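Local coordinates for ABC transporter, periplasmic substrate-binding protein (Thermotoga maritima, PDB 2HPG) that probably binds a small solute in the periplasm and hands it to the membrane subunits of a tripartite ATP-independent (TRAP) transporter, at residues A[104-107]-A[108-111]; A[89-92]-A[93-96]; A[182-185]-A[186-189]; A[162-166]-A[167-171]. All coordinates share one frame; numbering follows the deposited sequence.

All four contacts are local, each made by a turn of helix or by the loop that leads into one. Contacts 1 and 2 belong together: helix 101-112 lies against helix 92-95, and Ile111 CD1 comes within 3.4 Å of Phe92 CZ. Contact 1 has a charged outer side, while contact 2 is mostly aromatic and its 89-92 loop is buried. Contacts 3 and 4 form a second pair, centres about 13 Å apart, joined where Arg162 NH1 reaches Val183 O, a probable hydrogen bond. Contact 3 is a surface turn held mainly by backbone bonds. Contact 4 is partly buried, with a proline packed over a tryptophan face in a CH-pi contact. Leu89 touching Ala168 connects the two pairs.

Contact 1: A[104-107]-A[108-111]; sequences AIEV and LKKI
Glu106 and Lys110 form an i to i+4 salt bridge on one turn of the alpha-helix 101-112. Lys110 NZ lies 2.6 Å from Glu106 OE2 and meets it from above the carboxylate plane. The lysine chain bends at chi2 (-77°) and again near its end, which folds NZ back over the acid. The other oxygen of Glu106, OE1, is 2.7 Å from a water that donates to it and accepts from Lys109 NZ, so both lysines serve one carboxylate, directly and through water. An alanine in place of Lys110 would probably leave OE2 without its charged mate and the carboxylate freer to turn.

Four backbone bonds of the i+4 pattern run beneath these groups, from Leu108, Lys109, Lys110 and Ile111 to the carbonyls of Ala104 to Val107.

The apolar contacts lie mostly with the remaining residues. Leu108 packs on Phe135, Tyr136 and Val138 of strand 130-146, and Ile111 reaches Leu314 of helix 308-318. Ile105 CG2 touches the aliphatic part of Lys109 at CE. On another side of the helix, Val107 CG1 rests 4.0 Å from Ile111 CD1.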
# COMPACT_ATOMS: atom_id res chain seq x y z
N ALA A 104 -10.24 9.97 -2.02
CA ALA A 104 -8.88 9.44 -1.88
C ALA A 104 -8.17 9.36 -3.24
O ALA A 104 -7.03 9.80 -3.36
CB ALA A 104 -8.91 8.05 -1.19
N ILE A 105 -8.87 8.83 -4.25
CA ILE A 105 -8.39 8.75 -5.63
C ILE A 105 -8.15 10.12 -6.24
O ILE A 105 -7.17 10.31 -6.96
CB ILE A 105 -9.43 8.01 -6.55
CG1 ILE A 105 -9.51 6.52 -6.21
CG2 ILE A 105 -9.11 8.21 -8.04
CD1 ILE A 105 -8.17 5.80 -6.04
N GLU A 106 -9.04 11.07 -5.96
CA GLU A 106 -8.87 12.43 -6.47
C GLU A 106 -7.65 13.11 -5.87
O GLU A 106 -6.92 13.79 -6.57
CB GLU A 106 -10.14 13.28 -6.28
CG GLU A 106 -10.03 14.70 -6.88
CD GLU A 106 -9.43 14.71 -8.31
OE1 GLU A 106 -9.95 14.01 -9.21
OE2 GLU A 106 -8.43 15.43 -8.53
N VAL A 107 -7.42 12.94 -4.57
CA VAL A 107 -6.21 13.43 -3.92
C VAL A 107 -4.93 12.84 -4.55
O VAL A 107 -3.93 13.55 -4.72
CB VAL A 107 -6.22 13.16 -2.39
CG1 VAL A 107 -4.82 12.97 -1.83
CG2 VAL A 107 -6.90 14.30 -1.67
N LEU A 108 -4.95 11.54 -4.85
CA LEU A 108 -3.81 10.86 -5.49
C LEU A 108 -3.52 11.49 -6.85
O LEU A 108 -2.38 11.79 -7.17
CB LEU A 108 -4.07 9.35 -5.62
CG LEU A 108 -4.14 8.53 -4.33
CD1 LEU A 108 -4.28 7.04 -4.61
CD2 LEU A 108 -2.94 8.79 -3.43
N LYS A 109 -4.56 11.74 -7.64
CA LYS A 109 -4.39 12.45 -8.93
C LYS A 109 -3.77 13.83 -8.75
O LYS A 109 -2.89 14.22 -9.51
CB LYS A 109 -5.70 12.57 -9.67
CG LYS A 109 -6.29 11.24 -10.03
CD LYS A 109 -7.60 11.37 -10.76
CE LYS A 109 -8.12 10.00 -11.11
NZ LYS A 109 -9.53 10.05 -11.57
N LYS A 110 -4.21 14.57 -7.74
CA LYS A 110 -3.63 15.88 -7.44
C LYS A 110 -2.20 15.75 -6.99
O LYS A 110 -1.37 16.60 -7.28
CB LYS A 110 -4.46 16.63 -6.39
CG LYS A 110 -5.78 17.16 -6.93
CD LYS A 110 -5.58 18.44 -7.78
CE LYS A 110 -6.91 19.00 -8.33
NZ LYS A 110 -7.78 17.91 -8.91
N ILE A 111 -1.88 14.69 -6.23
CA ILE A 111 -0.49 14.51 -5.82
C ILE A 111 0.37 14.24 -7.07
O ILE A 111 1.48 14.76 -7.18
CB ILE A 111 -0.30 13.39 -4.74
CG1 ILE A 111 -0.86 13.85 -3.39
CG2 ILE A 111 1.17 13.03 -4.58
CD1 ILE A 111 -0.83 12.80 -2.31
O HOH W 1 -10.89 11.55 -9.66

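Contact 2: A[89-92]-A[93-96]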
# COMPACT_ATOMS: atom_id res chain seq x y z
N LEU A 89 2.81 7.00 5.96
CA LEU A 89 2.68 7.36 7.35
C LEU A 89 1.20 7.41 7.78
O LEU A 89 0.29 7.62 6.96
CB LEU A 89 3.43 8.68 7.63
CG LEU A 89 4.94 8.53 7.78
CD1 LEU A 89 5.55 9.88 8.11
CD2 LEU A 89 5.30 7.55 8.85
N ALA A 90 0.99 7.18 9.07
CA ALA A 90 -0.35 7.11 9.65
C ALA A 90 -1.13 8.36 9.30
O ALA A 90 -0.62 9.45 9.39
CB ALA A 90 -0.28 6.93 11.17
N TYR A 91 -2.38 8.15 8.87
CA TYR A 91 -3.34 9.22 8.53
C TYR A 91 -2.98 10.16 7.39
O TYR A 91 -3.72 11.11 7.16
CB TYR A 91 -3.77 10.04 9.77
CG TYR A 91 -4.51 9.18 10.75
CD1 TYR A 91 -3.89 8.70 11.88
CD2 TYR A 91 -5.82 8.78 10.50
CE1 TYR A 91 -4.56 7.87 12.76
CE2 TYR A 91 -6.50 7.95 11.39
CZ TYR A 91 -5.87 7.51 12.51
OH TYR A 91 -6.53 6.67 13.38
N PHE A 92 -1.91 9.87 6.64
CA PHE A 92 -1.56 10.68 5.46
C PHE A 92 -2.76 11.08 4.60
O PHE A 92 -2.94 12.26 4.28
CB PHE A 92 -0.47 9.99 4.59
CG PHE A 92 -0.23 10.69 3.27
CD1 PHE A 92 0.60 11.81 3.20
CD2 PHE A 92 -0.88 10.27 2.12
CE1 PHE A 92 0.78 12.49 2.00
CE2 PHE A 92 -0.73 10.95 0.91
CZ PHE A 92 0.13 12.06 0.84
N ILE A 93 -3.58 10.13 4.16
CA ILE A 93 -4.65 10.50 3.21
C ILE A 93 -5.68 11.40 3.91
O ILE A 93 -6.37 12.20 3.26
CB ILE A 93 -5.33 9.27 2.54
CG1 ILE A 93 -5.83 9.63 1.13
CG2 ILE A 93 -6.50 8.76 3.35
CD1 ILE A 93 -4.71 9.70 0.09
N ASP A 94 -5.78 11.29 5.24
CA ASP A 94 -6.72 12.13 6.00
C ASP A 94 -6.19 13.54 6.15
O ASP A 94 -6.94 14.50 6.01
CB ASP A 94 -7.02 11.55 7.38
CG ASP A 94 -8.08 10.47 7.32
OD1 ASP A 94 -9.26 10.78 7.59
OD2 ASP A 94 -7.74 9.33 6.96
N PHE A 95 -4.91 13.67 6.45
CA PHE A 95 -4.23 14.96 6.43
C PHE A 95 -4.30 15.62 5.07
O PHE A 95 -4.30 16.85 4.98
CB PHE A 95 -2.79 14.82 6.88
CG PHE A 95 -2.62 14.34 8.30
CD1 PHE A 95 -3.44 14.82 9.31
CD2 PHE A 95 -1.59 13.49 8.63
CE1 PHE A 95 -3.25 14.40 10.62
CE2 PHE A 95 -1.41 13.06 9.92
CZ PHE A 95 -2.24 13.51 10.92
N MSE A 96 -4.36 14.84 3.99
CA MSE A 96 -4.50 15.44 2.66
C MSE A 96 -5.95 15.82 2.35
O MSE A 96 -6.23 16.41 1.30
CB MSE A 96 -3.93 14.51 1.58
CG MSE A 96 -2.46 14.15 1.76
SE MSE A 96 -1.23 15.68 1.77
CE MSE A 96 -1.73 16.47 0.04
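Met96, a selenomethionine, lays its CG over one face of the Phe92 ring in the conformer described, one of two modelled. CG stands 3.7 Å from the ring centroid, displaced toward the rim, in a CH-pi contact. The chain then bends at chi2, which keeps SE near the same ring. In this conformer SE is 4.5 Å from the centroid and oblique to the face, a Met-aromatic contact that the other conformer may not share. Phe92 holds its CG anti to the backbone N (chi1 171°), and this turns the ring along the helix toward Met96.

A second CH-pi contact involves Phe95. Tyr91 CB sits over one face of the Phe95 ring, 4.1 Å from its centroid and also toward the rim. The Tyr91 ring itself is met at its edge by Asp94 OD2, with ring and carboxylate planes 76° apart. The polar ends have partners beyond the turn: Tyr91 OH bonds to Thr222 O, and Asp94 OD1 forms a salt bridge with Lys99.

Replacing Phe92 by an alanine would probably open a gap under Met96 and leave its selenium end less firmly held on that side.

The backbone carries the rings. Phe95 N donates to Tyr91 O at 2.9 Å, nearly straight (169°), and Met96 N donates to Phe92 O at 3.0 Å. Asp94 N also reaches Tyr91 O, weakly. Before them, Phe92 N bonds to Leu89 O and closes a type II beta turn. The whole is a beta turn running into a short helix, with Tyr91 at the N-cap position and Phe92 starting helix 92-95.

Contact 3: A[182-185]-A[186-189]; sequences AVNF and GEIY
Phe185 O is gripped by two partners. Ile188 N donates to it at 3.2 Å, with a straight N-H (170°) that comes from well above the carbonyl plane. Water 2 donates to the same oxygen at 3.1 Å and accepts from Tyr189 N, so it bridges the turn. One step earlier, Glu187 N donates to Asn184 O at 2.8 Å. These i to i+3 bonds wind a short 3-10 turn ahead of helix 188-193. The Asn184 side chain adds a weak bond, Gly186 N to OD1.

Phe185 and Ile188 carry the apolar side. Ile188 CD1 lies over one face of the Phe185 ring, 4.1 Å from the centroid, in a CH-pi contact. Ile188 CG1 is anti to the carbonyl carbon (chi1 -63°), which takes the CD1 end back toward the ring. On another side of the turn, the Val183 and Glu187 side chains cross at about a right angle, Val183 CG1 lying 3.8 Å from Glu187 CB.

Much of the turn is exposed. Its inner side rests on the sheet: Phe185 and Ile188 both touch Arg162 of strand 160-162, and reach Leu202 and Ala200 of strand 199-202 respectively. The turn thus carries the chain from strand 179-181 into helix 188-193.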
# COMPACT_ATOMS: atom_id res chain seq x y z
N ALA A 182 7.79 -6.76 14.15
CA ALA A 182 7.81 -7.31 12.79
C ALA A 182 7.53 -8.81 12.84
O ALA A 182 8.13 -9.52 13.62
CB ALA A 182 9.19 -7.06 12.13
N VAL A 183 6.60 -9.29 12.02
CA VAL A 183 6.35 -10.73 11.89
C VAL A 183 5.95 -11.01 10.47
O VAL A 183 5.09 -10.33 9.94
CB VAL A 183 5.17 -11.21 12.76
CG1 VAL A 183 5.05 -12.72 12.69
CG2 VAL A 183 5.31 -10.74 14.21
N ASN A 184 6.57 -12.00 9.84
CA ASN A 184 6.16 -12.43 8.51
C ASN A 184 4.65 -12.64 8.52
O ASN A 184 4.12 -13.22 9.46
CB ASN A 184 6.88 -13.74 8.15
CG ASN A 184 6.76 -14.10 6.69
OD1 ASN A 184 5.74 -14.66 6.23
ND2 ASN A 184 7.82 -13.82 5.94
N PHE A 185 3.97 -12.15 7.49
CA PHE A 185 2.52 -12.12 7.46
C PHE A 185 1.92 -13.51 7.65
O PHE A 185 0.96 -13.68 8.39
CB PHE A 185 2.06 -11.56 6.12
CG PHE A 185 0.58 -11.42 5.99
CD1 PHE A 185 -0.04 -10.20 6.23
CD2 PHE A 185 -0.21 -12.51 5.62
CE1 PHE A 185 -1.42 -10.07 6.11
CE2 PHE A 185 -1.58 -12.38 5.50
CZ PHE A 185 -2.19 -11.16 5.74
N GLY A 186 2.51 -14.50 6.97
CA GLY A 186 2.08 -15.89 7.08
C GLY A 186 2.24 -16.45 8.48
O GLY A 186 1.74 -17.54 8.76
N GLU A 187 2.95 -15.73 9.35
CA GLU A 187 3.18 -16.19 10.73
C GLU A 187 2.43 -15.39 11.81
O GLU A 187 2.63 -15.62 13.01
CB GLU A 187 4.68 -16.16 11.03
CG GLU A 187 5.41 -17.48 10.74
CD GLU A 187 6.89 -17.34 10.90
OE1 GLU A 187 7.49 -18.13 11.67
OE2 GLU A 187 7.46 -16.41 10.28
N ILE A 188 1.57 -14.46 11.39
CA ILE A 188 0.79 -13.64 12.35
C ILE A 188 -0.09 -14.56 13.21
O ILE A 188 -0.13 -14.43 14.42
CB ILE A 188 -0.10 -12.58 11.62
CG1 ILE A 188 0.74 -11.56 10.84
CG2 ILE A 188 -0.96 -11.80 12.61
CD1 ILE A 188 -0.13 -10.66 9.90
N TYR A 189 -0.80 -15.49 12.58
CA TYR A 189 -1.64 -16.41 13.34
C TYR A 189 -0.83 -17.13 14.43
O TYR A 189 -1.22 -17.14 15.61
CB TYR A 189 -2.32 -17.42 12.40
CG TYR A 189 -3.43 -18.21 13.04
CD1 TYR A 189 -4.77 -17.98 12.71
CD2 TYR A 189 -3.15 -19.19 13.98
CE1 TYR A 189 -5.78 -18.71 13.30
CE2 TYR A 189 -4.17 -19.91 14.58
CZ TYR A 189 -5.48 -19.68 14.23
OH TYR A 189 -6.48 -20.42 14.84
O HOH W 2 -1.20 -15.53 9.68

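Contact 4: A[162-166]-A[167-171]; sequences RTPGA and PAWQE
Pro164 lies flat over the Trp169 ring system. Its CB is 3.4 Å from the centroid of the five-membered ring and only 5° off the normal, a CH-pi contact. CG stands over the middle of the whole indole, 3.5 Å above its plane. Ala166 adds two contacts at the same ring: its O lies at the edge, in the plane, and its CB is 3.8 Å from Trp169 CD1.

The Gln170 side chain closes the loop. NE2 donates to Pro164 O at 2.8 Å, nearly straight at 167°. The oxygen lies in the plane of the Gln170 amide, but the donor stands above the plane of the Pro164 carbonyl. A bend at chi2 (-76°) curls the amide back to reach it. Thr163 CG2 packs beside Gln170 NE2 at 3.3 Å.

Behind these groups the helix start is set by Ala166, at the N-cap position. Gln170 N donates to Ala166 O at 3.1 Å, in the carbonyl plane, and Trp169 N adds a weak bond to the same oxygen. Thr163 OG1 faces Trp169 CB and is hydrogen-bonded to Glu201.

The loop joins strand 160-162 to helix 167-176. Arg142 of strand 130-146 touches both Pro164 and Trp169, and so does Glu201 of strand 199-202. Phe225 of strand 218-234 meets Trp169 edge-to-face, and Ala75 of helix 74-77 touches Ala166, Ala168 and Trp169.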
# COMPACT_ATOMS: atom_id res chain seq x y z
N ARG A 162 1.73 -6.30 15.58
CA ARG A 162 2.59 -6.61 14.46
C ARG A 162 2.23 -5.66 13.33
O ARG A 162 1.04 -5.35 13.09
CB ARG A 162 2.55 -8.10 14.07
CG ARG A 162 1.88 -8.45 12.79
CD ARG A 162 2.76 -8.47 11.57
NE ARG A 162 1.99 -7.97 10.46
CZ ARG A 162 2.30 -7.97 9.17
NH1 ARG A 162 3.35 -8.57 8.65
NH2 ARG A 162 1.44 -7.38 8.35
N THR A 163 3.26 -5.14 12.68
CA THR A 163 3.10 -4.22 11.54
C THR A 163 4.31 -4.48 10.62
O THR A 163 5.30 -5.03 11.07
CB THR A 163 2.98 -2.77 12.05
OG1 THR A 163 2.58 -1.90 10.98
CG2 THR A 163 4.29 -2.31 12.68
N PRO A 164 4.20 -4.17 9.31
CA PRO A 164 5.32 -4.44 8.39
C PRO A 164 6.64 -3.81 8.86
O PRO A 164 6.63 -2.96 9.74
CB PRO A 164 4.84 -3.83 7.09
CG PRO A 164 3.38 -3.94 7.17
CD PRO A 164 3.04 -3.65 8.58
N GLY A 165 7.76 -4.28 8.32
CA GLY A 165 9.05 -4.03 8.95
C GLY A 165 9.66 -2.66 8.73
O GLY A 165 10.53 -2.26 9.51
N ALA A 166 9.24 -1.94 7.70
CA ALA A 166 9.88 -0.67 7.35
C ALA A 166 9.57 0.43 8.38
O ALA A 166 8.53 0.38 9.05
CB ALA A 166 9.46 -0.22 5.93
N PRO A 167 10.48 1.42 8.52
CA PRO A 167 10.28 2.52 9.45
C PRO A 167 8.95 3.28 9.37
O PRO A 167 8.44 3.63 10.40
CB PRO A 167 11.45 3.47 9.12
CG PRO A 167 12.49 2.59 8.59
CD PRO A 167 11.79 1.52 7.84
N ALA A 168 8.41 3.56 8.18
CA ALA A 168 7.13 4.27 8.10
C ALA A 168 6.04 3.58 8.93
O ALA A 168 5.28 4.23 9.64
CB ALA A 168 6.69 4.45 6.66
N TRP A 169 5.98 2.26 8.84
CA TRP A 169 5.03 1.47 9.63
C TRP A 169 5.36 1.42 11.12
O TRP A 169 4.50 1.67 11.97
CB TRP A 169 5.01 0.03 9.15
CG TRP A 169 4.79 -0.20 7.69
CD1 TRP A 169 5.75 -0.43 6.76
CD2 TRP A 169 3.52 -0.37 7.01
NE1 TRP A 169 5.17 -0.69 5.54
CE2 TRP A 169 3.81 -0.66 5.67
CE3 TRP A 169 2.18 -0.30 7.42
CZ2 TRP A 169 2.81 -0.88 4.70
CZ3 TRP A 169 1.19 -0.53 6.47
CH2 TRP A 169 1.51 -0.80 5.13
N GLN A 170 6.61 1.05 11.43
CA GLN A 170 7.03 0.85 12.81
C GLN A 170 6.86 2.13 13.62
O GLN A 170 6.28 2.11 14.71
CB GLN A 170 8.48 0.36 12.87
CG GLN A 170 8.74 -0.98 12.21
CD GLN A 170 8.27 -2.16 13.01
OE1 GLN A 170 8.67 -2.30 14.16
NE2 GLN A 170 7.45 -3.02 12.41
N GLU A 171 7.36 3.23 13.08
CA GLU A 171 7.31 4.52 13.77
C GLU A 171 5.90 5.05 13.91
O GLU A 171 5.57 5.65 14.91
CB GLU A 171 8.14 5.56 13.01
CG GLU A 171 9.61 5.22 12.96
CD GLU A 171 10.30 5.40 14.29
OE1 GLU A 171 9.77 6.15 15.15
OE2 GLU A 171 11.38 4.79 14.47